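Long-range contact in RTX toxin RtxA (Vibrio vulnificus MO6-24/O, PDB 6IMP), which is a virulence toxin whose alpha/beta-hydrolase effector domain probably cleaves phosphoinositide lipids of the host cell, as its relatives do: residues V70-Y83 with Q152-K165. Residues are numbered along the deposited sequence; the frame is centred on the assembly and turned at random.
Sequences VTLKGEAGRLTGYY and QDARTMFNYLVNDK
The ammonium group of Lys165 lies over Tyr83 and is held there by Tyr160: NZ of Lys165 donates to OH of Tyr160 at 2.8 Å. The same NZ stands 4.3 Å from the centroid of the Tyr83 ring, a cation-pi contact 14° off the ring normal. The lysine chain, bent at its last two torsions, lays CE over the middle of that face, 3.6 Å above the plane, while CD2 of Leu161 meets the Tyr83 ring at its edge. Tyr160 has CG anti to its backbone N (chi1 170°), which turns the ring toward the hairpin. Leu72 CD2 rests on one face of it, offset toward the rim and 3.4 Å from Tyr160 CD1, and Val70 CG1 adds a second CH-pi contact nearer the hydroxyl end. The other methyl of Leu72, CD1, packs on Met157 CG at 4.2 Å. Toward the hairpin turn, Leu79 and Thr156 reach tip to tip, CD1 of the leucine 3.6 Å from CG2 of the threonine. Leu79 CD2 lies against the carboxylate of Asp153, whose charge is answered by a salt bridge to Arg136. Val70, Leu72, Leu79 and the Tyr83 ring thus make up the helix-facing side of the antiparallel hairpin 67-84 at the sheet's edge, covered by helix 147-164, the helix-on-sheet packing of an alpha/beta-hydrolase fold.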
ATOM      1  N   VAL A  70       7.285  10.529 -11.390  1.00 90.25           N
ATOM      2  CA  VAL A  70       7.890   9.265 -11.836  1.00 96.20           C
ATOM      3  C   VAL A  70       6.846   8.367 -12.527  1.00 89.25           C
ATOM      4  O   VAL A  70       5.760   8.127 -11.991  1.00 91.23           O
ATOM      5  CB  VAL A  70       8.585   8.530 -10.652  1.00100.80           C
ATOM      6  CG1 VAL A  70       8.761   7.048 -10.932  1.00100.56           C
ATOM      7  CG2 VAL A  70       9.943   9.164 -10.354  1.00108.73           C
ATOM      8  N   THR A  71       7.175   7.910 -13.737  1.00 86.89           N
ATOM      9  CA  THR A  71       6.355   6.930 -14.469  1.00 83.90           C
ATOM     10  C   THR A  71       7.153   5.651 -14.647  1.00 76.77           C
ATOM     11  O   THR A  71       8.310   5.698 -15.052  1.00 79.90           O
ATOM     12  CB  THR A  71       5.941   7.435 -15.868  1.00 82.55           C
ATOM     13  OG1 THR A  71       5.077   8.577 -15.748  1.00 93.91           O
ATOM     14  CG2 THR A  71       5.213   6.343 -16.635  1.00 79.59           C
ATOM     15  N   LEU A  72       6.509   4.513 -14.387  1.00 74.30           N
ATOM     16  CA  LEU A  72       7.172   3.209 -14.447  1.00 79.33           C
ATOM     17  C   LEU A  72       6.504   2.334 -15.509  1.00 85.47           C
ATOM     18  O   LEU A  72       5.326   2.532 -15.821  1.00 81.52           O
ATOM     19  CB  LEU A  72       7.099   2.518 -13.079  1.00 84.19           C
ATOM     20  CG  LEU A  72       7.546   3.304 -11.834  1.00 79.32           C
ATOM     21  CD1 LEU A  72       7.473   2.398 -10.619  1.00 76.95           C
ATOM     22  CD2 LEU A  72       8.955   3.863 -11.980  1.00 76.97           C
ATOM     23  N   LYS A  73       7.256   1.376 -16.061  1.00 89.54           N
ATOM     24  CA  LYS A  73       6.694   0.373 -16.987  1.00 90.48           C
ATOM     25  C   LYS A  73       6.037  -0.778 -16.222  1.00 82.80           C
ATOM     26  O   LYS A  73       6.670  -1.805 -15.919  1.00 73.48           O
ATOM     27  CB  LYS A  73       7.766  -0.187 -17.941  1.00107.80           C
ATOM     28  CG  LYS A  73       7.224  -1.221 -18.941  1.00120.59           C
ATOM     29  CD  LYS A  73       8.199  -2.358 -19.243  1.00119.70           C
ATOM     30  CE  LYS A  73       9.449  -1.860 -19.949  1.00124.95           C
ATOM     31  NZ  LYS A  73      10.003  -2.865 -20.900  1.00119.04           N
ATOM     32  N   GLY A  74       4.752  -0.622 -15.946  1.00 78.84           N
ATOM     33  CA  GLY A  74       3.966  -1.709 -15.368  1.00 80.69           C
ATOM     34  C   GLY A  74       3.704  -2.800 -16.380  1.00 80.06           C
ATOM     35  O   GLY A  74       3.924  -2.616 -17.577  1.00 84.51           O
ATOM     36  N   GLU A  75       3.232  -3.941 -15.895  1.00 88.24           N
ATOM     37  CA  GLU A  75       2.951  -5.084 -16.762  1.00 89.53           C
ATOM     38  C   GLU A  75       1.666  -4.919 -17.605  1.00 83.72           C
ATOM     39  O   GLU A  75       1.534  -5.550 -18.651  1.00 92.90           O
ATOM     40  CB  GLU A  75       2.900  -6.377 -15.947  1.00 96.68           C
ATOM     41  CG  GLU A  75       2.724  -7.630 -16.805  1.00120.62           C
ATOM     42  CD  GLU A  75       2.707  -8.912 -15.997  1.00130.40           C
ATOM     43  OE1 GLU A  75       2.684  -8.831 -14.747  1.00123.45           O
ATOM     44  OE2 GLU A  75       2.699 -10.003 -16.617  1.00131.66           O
ATOM     45  N   ALA A  76       0.744  -4.063 -17.163  1.00 78.72           N
ATOM     46  CA  ALA A  76      -0.503  -3.786 -17.912  1.00 67.29           C
ATOM     47  C   ALA A  76      -0.529  -2.380 -18.507  1.00 63.72           C
ATOM     48  O   ALA A  76      -1.485  -2.009 -19.173  1.00 68.80           O
ATOM     49  CB  ALA A  76      -1.724  -3.990 -17.020  1.00 58.54           C
ATOM     50  N   GLY A  77       0.515  -1.597 -18.280  1.00 68.53           N
ATOM     51  CA  GLY A  77       0.461  -0.163 -18.593  1.00 68.61           C
ATOM     52  C   GLY A  77       1.407   0.636 -17.718  1.00 74.61           C
ATOM     53  O   GLY A  77       2.351   0.082 -17.151  1.00 71.85           O
ATOM     54  N   ARG A  78       1.165   1.940 -17.604  1.00 79.43           N
ATOM     55  CA  ARG A  78       2.063   2.797 -16.829  1.00 78.58           C
ATOM     56  C   ARG A  78       1.553   3.128 -15.422  1.00 74.56           C
ATOM     57  O   ARG A  78       0.346   3.112 -15.151  1.00 66.17           O
ATOM     58  CB  ARG A  78       2.480   4.041 -17.618  1.00 81.19           C
ATOM     59  CG  ARG A  78       1.399   5.062 -17.894  1.00 86.63           C
ATOM     60  CD  ARG A  78       1.809   5.964 -19.050  1.00 82.82           C
ATOM     61  NE  ARG A  78       0.810   6.992 -19.312  1.00 91.08           N
ATOM     62  CZ  ARG A  78      -0.348   6.783 -19.939  1.00 91.30           C
ATOM     63  NH1 ARG A  78      -1.186   7.792 -20.137  1.00 91.01           N
ATOM     64  NH2 ARG A  78      -0.666   5.577 -20.389  1.00 95.80           N
ATOM     65  N   LEU A  79       2.515   3.317 -14.522  1.00 74.15           N
ATOM     66  CA  LEU A  79       2.261   3.471 -13.091  1.00 77.37           C
ATOM     67  C   LEU A  79       2.831   4.804 -12.627  1.00 78.26           C
ATOM     68  O   LEU A  79       4.052   4.993 -12.587  1.00 76.69           O
ATOM     69  CB  LEU A  79       2.926   2.343 -12.297  1.00 77.78           C
ATOM     70  CG  LEU A  79       2.464   0.911 -12.565  1.00 76.20           C
ATOM     71  CD1 LEU A  79       3.405  -0.091 -11.900  1.00 73.25           C
ATOM     72  CD2 LEU A  79       1.034   0.705 -12.085  1.00 75.32           C
ATOM     73  N   THR A  80       1.950   5.716 -12.246  1.00 73.31           N
ATOM     74  CA  THR A  80       2.333   7.110 -12.100  1.00 74.27           C
ATOM     75  C   THR A  80       2.305   7.564 -10.648  1.00 74.68           C
ATOM     76  O   THR A  80       1.392   7.228  -9.895  1.00 73.26           O
ATOM     77  CB  THR A  80       1.393   7.993 -12.901  1.00 69.69           C
ATOM     78  OG1 THR A  80       0.061   7.807 -12.422  1.00 67.94           O
ATOM     79  CG2 THR A  80       1.462   7.624 -14.361  1.00 72.52           C
ATOM     80  N   GLY A  81       3.329   8.313 -10.265  1.00 81.17           N
ATOM     81  CA  GLY A  81       3.270   9.146  -9.066  1.00 85.52           C
ATOM     82  C   GLY A  81       4.551   9.927  -8.847  1.00 83.48           C
ATOM     83  O   GLY A  81       5.185  10.381  -9.800  1.00 82.58           O
ATOM     84  N   TYR A  82       4.931  10.088  -7.584  1.00 84.14           N
ATOM     85  CA  TYR A  82       6.128  10.850  -7.241  1.00 77.62           C
ATOM     86  C   TYR A  82       7.123  10.033  -6.430  1.00 78.39           C
ATOM     87  O   TYR A  82       6.781   9.028  -5.792  1.00 66.56           O
ATOM     88  CB  TYR A  82       5.771  12.131  -6.492  1.00 66.02           C
ATOM     89  CG  TYR A  82       4.783  13.018  -7.216  1.00 68.46           C
ATOM     90  CD1 TYR A  82       3.448  12.661  -7.317  1.00 65.20           C
ATOM     91  CD2 TYR A  82       5.176  14.239  -7.763  1.00 72.96           C
ATOM     92  CE1 TYR A  82       2.533  13.475  -7.961  1.00 70.29           C
ATOM     93  CE2 TYR A  82       4.263  15.071  -8.398  1.00 72.45           C
ATOM     94  CZ  TYR A  82       2.942  14.686  -8.503  1.00 72.60           C
ATOM     95  OH  TYR A  82       2.023  15.507  -9.148  1.00 70.89           O
ATOM     96  N   TYR A  83       8.375  10.453  -6.529  1.00 84.57           N
ATOM     97  CA  TYR A  83       9.404  10.108  -5.573  1.00 80.66           C
ATOM     98  C   TYR A  83       9.681  11.349  -4.752  1.00 82.63           C
ATOM     99  O   TYR A  83      10.171  12.335  -5.287  1.00 84.80           O
ATOM    100  CB  TYR A  83      10.665   9.691  -6.312  1.00 76.26           C
ATOM    101  CG  TYR A  83      11.713   9.108  -5.420  1.00 74.55           C
ATOM    102  CD1 TYR A  83      11.722   7.754  -5.132  1.00 76.71           C
ATOM    103  CD2 TYR A  83      12.705   9.906  -4.865  1.00 74.24           C
ATOM    104  CE1 TYR A  83      12.690   7.200  -4.308  1.00 81.04           C
ATOM    105  CE2 TYR A  83      13.681   9.365  -4.045  1.00 78.00           C
ATOM    106  CZ  TYR A  83      13.672   8.009  -3.769  1.00 81.36           C
ATOM    107  OH  TYR A  83      14.635   7.461  -2.949  1.00 82.39           O
ATOM    108  N   GLN A 152       1.596  -7.454  -8.520  1.00 68.36           N
ATOM    109  CA  GLN A 152       2.599  -7.269  -9.564  1.00 76.63           C
ATOM    110  C   GLN A 152       3.124  -5.837  -9.601  1.00 76.00           C
ATOM    111  O   GLN A 152       4.341  -5.609  -9.554  1.00 74.86           O
ATOM    112  CB  GLN A 152       2.029  -7.674 -10.923  1.00 75.59           C
ATOM    113  CG  GLN A 152       2.119  -9.171 -11.167  1.00 74.99           C
ATOM    114  CD  GLN A 152       3.534  -9.621 -11.486  1.00 83.04           C
ATOM    115  OE1 GLN A 152       4.367  -8.838 -11.988  1.00 79.44           O
ATOM    116  NE2 GLN A 152       3.820 -10.886 -11.203  1.00 81.48           N
ATOM    117  N   ASP A 153       2.196  -4.881  -9.617  1.00 69.14           N
ATOM    118  CA  ASP A 153       2.541  -3.460  -9.601  1.00 61.65           C
ATOM    119  C   ASP A 153       3.429  -3.120  -8.399  1.00 63.57           C
ATOM    120  O   ASP A 153       4.312  -2.274  -8.488  1.00 65.17           O
ATOM    121  CB  ASP A 153       1.273  -2.610  -9.584  1.00 61.70           C
ATOM    122  CG  ASP A 153       0.422  -2.795 -10.836  1.00 62.92           C
ATOM    123  OD1 ASP A 153       0.932  -3.339 -11.839  1.00 69.72           O
ATOM    124  OD2 ASP A 153      -0.764  -2.395 -10.814  1.00 56.01           O
ATOM    125  N   ALA A 154       3.220  -3.821  -7.290  1.00 65.54           N
ATOM    126  CA  ALA A 154       4.090  -3.685  -6.135  1.00 69.95           C
ATOM    127  C   ALA A 154       5.549  -4.010  -6.474  1.00 73.35           C
ATOM    128  O   ALA A 154       6.474  -3.392  -5.950  1.00 80.14           O
ATOM    129  CB  ALA A 154       3.598  -4.575  -5.013  1.00 72.69           C
ATOM    130  N   ARG A 155       5.742  -4.970  -7.367  1.00 76.55           N
ATOM    131  CA  ARG A 155       7.077  -5.468  -7.679  1.00 79.31           C
ATOM    132  C   ARG A 155       7.769  -4.547  -8.665  1.00 81.69           C
ATOM    133  O   ARG A 155       8.991  -4.359  -8.610  1.00 74.82           O
ATOM    134  CB  ARG A 155       7.003  -6.875  -8.255  1.00 73.70           C
ATOM    135  CG  ARG A 155       5.979  -7.770  -7.573  1.00 79.07           C
ATOM    136  CD  ARG A 155       6.548  -9.147  -7.333  1.00 77.17           C
ATOM    137  NE  ARG A 155       5.652 -10.011  -6.573  1.00 76.12           N
ATOM    138  CZ  ARG A 155       5.072 -11.115  -7.042  1.00 84.02           C
ATOM    139  NH1 ARG A 155       5.243 -11.487  -8.308  1.00 98.65           N
ATOM    140  NH2 ARG A 155       4.304 -11.858  -6.241  1.00 76.92           N
ATOM    141  N   THR A 156       6.990  -4.001  -9.592  1.00 79.13           N
ATOM    142  CA  THR A 156       7.477  -2.946 -10.458  1.00 79.41           C
ATOM    143  C   THR A 156       8.073  -1.871  -9.588  1.00 84.58           C
ATOM    144  O   THR A 156       9.242  -1.513  -9.733  1.00 95.13           O
ATOM    145  CB  THR A 156       6.341  -2.338 -11.286  1.00 78.69           C
ATOM    146  OG1 THR A 156       5.764  -3.354 -12.102  1.00 82.03           O
ATOM    147  CG2 THR A 156       6.856  -1.196 -12.170  1.00 82.80           C
ATOM    148  N   MET A 157       7.266  -1.401  -8.643  1.00 83.59           N
ATOM    149  CA  MET A 157       7.650  -0.312  -7.775  1.00 74.27           C
ATOM    150  C   MET A 157       8.893  -0.682  -7.008  1.00 66.26           C
ATOM    151  O   MET A 157       9.807   0.117  -6.897  1.00 61.84           O
ATOM    152  CB  MET A 157       6.534   0.007  -6.802  1.00 73.74           C
ATOM    153  CG  MET A 157       5.379   0.751  -7.422  1.00 69.19           C
ATOM    154  SD  MET A 157       4.066   0.819  -6.207  1.00 68.84           S
ATOM    155  CE  MET A 157       2.616   0.677  -7.239  1.00 75.88           C
ATOM    156  N   PHE A 158       8.928  -1.894  -6.476  1.00 69.96           N
ATOM    157  CA  PHE A 158      10.145  -2.372  -5.833  1.00 77.67           C
ATOM    158  C   PHE A 158      11.323  -2.255  -6.779  1.00 78.62           C
ATOM    159  O   PHE A 158      12.279  -1.540  -6.501  1.00 76.05           O
ATOM    160  CB  PHE A 158      10.016  -3.816  -5.377  1.00 80.24           C
ATOM    161  CG  PHE A 158      11.123  -4.245  -4.463  1.00 88.00           C
ATOM    162  CD1 PHE A 158      11.368  -3.548  -3.283  1.00 94.57           C
ATOM    163  CD2 PHE A 158      11.922  -5.330  -4.769  1.00 92.50           C
ATOM    164  CE1 PHE A 158      12.378  -3.931  -2.423  1.00 93.51           C
ATOM    165  CE2 PHE A 158      12.936  -5.721  -3.910  1.00100.97           C
ATOM    166  CZ  PHE A 158      13.169  -5.015  -2.740  1.00 97.45           C
ATOM    167  N   ASN A 159      11.218  -2.919  -7.924  1.00 88.98           N
ATOM    168  CA  ASN A 159      12.323  -2.999  -8.869  1.00 87.00           C
ATOM    169  C   ASN A 159      12.820  -1.615  -9.251  1.00 82.97           C
ATOM    170  O   ASN A 159      14.019  -1.409  -9.355  1.00100.50           O
ATOM    171  CB  ASN A 159      11.926  -3.790 -10.114  1.00 87.08           C
ATOM    172  CG  ASN A 159      11.822  -5.281  -9.848  1.00 89.36           C
ATOM    173  OD1 ASN A 159      12.648  -5.869  -9.137  1.00 91.21           O
ATOM    174  ND2 ASN A 159      10.807  -5.904 -10.426  1.00 98.36           N
ATOM    175  N   TYR A 160      11.912  -0.652  -9.375  1.00 76.77           N
ATOM    176  CA  TYR A 160      12.308   0.745  -9.655  1.00 81.48           C
ATOM    177  C   TYR A 160      13.273   1.323  -8.610  1.00 86.37           C
ATOM    178  O   TYR A 160      14.184   2.086  -8.946  1.00 84.05           O
ATOM    179  CB  TYR A 160      11.081   1.656  -9.779  1.00 76.92           C
ATOM    180  CG  TYR A 160      11.434   3.121  -9.831  1.00 72.21           C
ATOM    181  CD1 TYR A 160      12.130   3.642 -10.910  1.00 76.13           C
ATOM    182  CD2 TYR A 160      11.105   3.976  -8.788  1.00 71.48           C
ATOM    183  CE1 TYR A 160      12.486   4.984 -10.967  1.00 76.32           C
ATOM    184  CE2 TYR A 160      11.437   5.325  -8.838  1.00 84.36           C
ATOM    185  CZ  TYR A 160      12.132   5.826  -9.931  1.00 83.69           C
ATOM    186  OH  TYR A 160      12.466   7.164  -9.992  1.00 85.73           O
ATOM    187  N   LEU A 161      13.059   0.969  -7.346  1.00 92.66           N
ATOM    188  CA  LEU A 161      13.943   1.411  -6.273  1.00 92.90           C
ATOM    189  C   LEU A 161      15.292   0.745  -6.416  1.00 96.32           C
ATOM    190  O   LEU A 161      16.307   1.423  -6.581  1.00 91.20           O
ATOM    191  CB  LEU A 161      13.345   1.089  -4.903  1.00 89.09           C
ATOM    192  CG  LEU A 161      12.023   1.782  -4.572  1.00 81.82           C
ATOM    193  CD1 LEU A 161      11.587   1.367  -3.178  1.00 82.05           C
ATOM    194  CD2 LEU A 161      12.134   3.300  -4.671  1.00 76.90           C
ATOM    195  N   VAL A 162      15.274  -0.588  -6.428  1.00 98.60           N
ATOM    196  CA  VAL A 162      16.491  -1.407  -6.509  1.00105.95           C
ATOM    197  C   VAL A 162      17.328  -1.057  -7.753  1.00115.20           C
ATOM    198  O   VAL A 162      18.565  -0.991  -7.678  1.00109.69           O
ATOM    199  CB  VAL A 162      16.161  -2.925  -6.556  1.00101.73           C
ATOM    200  CG1 VAL A 162      17.435  -3.761  -6.664  1.00 97.05           C
ATOM    201  CG2 VAL A 162      15.369  -3.356  -5.328  1.00105.93           C
ATOM    202  N   ASN A 163      16.642  -0.807  -8.878  1.00109.95           N
ATOM    203  CA  ASN A 163      17.245  -0.919 -10.222  1.00102.16           C
ATOM    204  C   ASN A 163      17.482   0.393 -10.957  1.00106.79           C
ATOM    205  O   ASN A 163      18.470   0.516 -11.686  1.00139.02           O
ATOM    206  CB  ASN A 163      16.376  -1.765 -11.152  1.00 94.22           C
ATOM    207  CG  ASN A 163      16.227  -3.199 -10.688  1.00 90.63           C
ATOM    208  OD1 ASN A 163      16.690  -3.570  -9.614  1.00 98.39           O
ATOM    209  ND2 ASN A 163      15.573  -4.021 -11.508  1.00 77.40           N
ATOM    210  N   ASP A 164      16.525   1.311 -10.890  1.00100.28           N
ATOM    211  CA  ASP A 164      16.750   2.644 -11.456  1.00105.63           C
ATOM    212  C   ASP A 164      17.562   3.512 -10.497  1.00111.37           C
ATOM    213  O   ASP A 164      18.174   4.487 -10.925  1.00128.53           O
ATOM    214  CB  ASP A 164      15.432   3.336 -11.839  1.00109.51           C
ATOM    215  CG  ASP A 164      14.844   2.795 -13.127  1.00108.82           C
ATOM    216  OD1 ASP A 164      15.461   1.916 -13.734  1.00126.54           O
ATOM    217  OD2 ASP A 164      13.757   3.239 -13.542  1.00103.06           O
ATOM    218  N   LYS A 165      17.561   3.156  -9.210  1.00113.02           N
ATOM    219  CA  LYS A 165      18.209   3.989  -8.177  1.00108.25           C
ATOM    220  C   LYS A 165      19.212   3.218  -7.286  1.00110.98           C
ATOM    221  O   LYS A 165      19.712   3.760  -6.294  1.00 99.85           O
ATOM    222  CB  LYS A 165      17.136   4.698  -7.332  1.00106.37           C
ATOM    223  CG  LYS A 165      16.442   5.851  -8.061  1.00102.73           C
ATOM    224  CD  LYS A 165      15.107   6.232  -7.425  1.00 95.56           C
ATOM    225  CE  LYS A 165      14.945   7.742  -7.260  1.00104.53           C
ATOM    226  NZ  LYS A 165      14.431   8.438  -8.476  1.00103.38           N
TER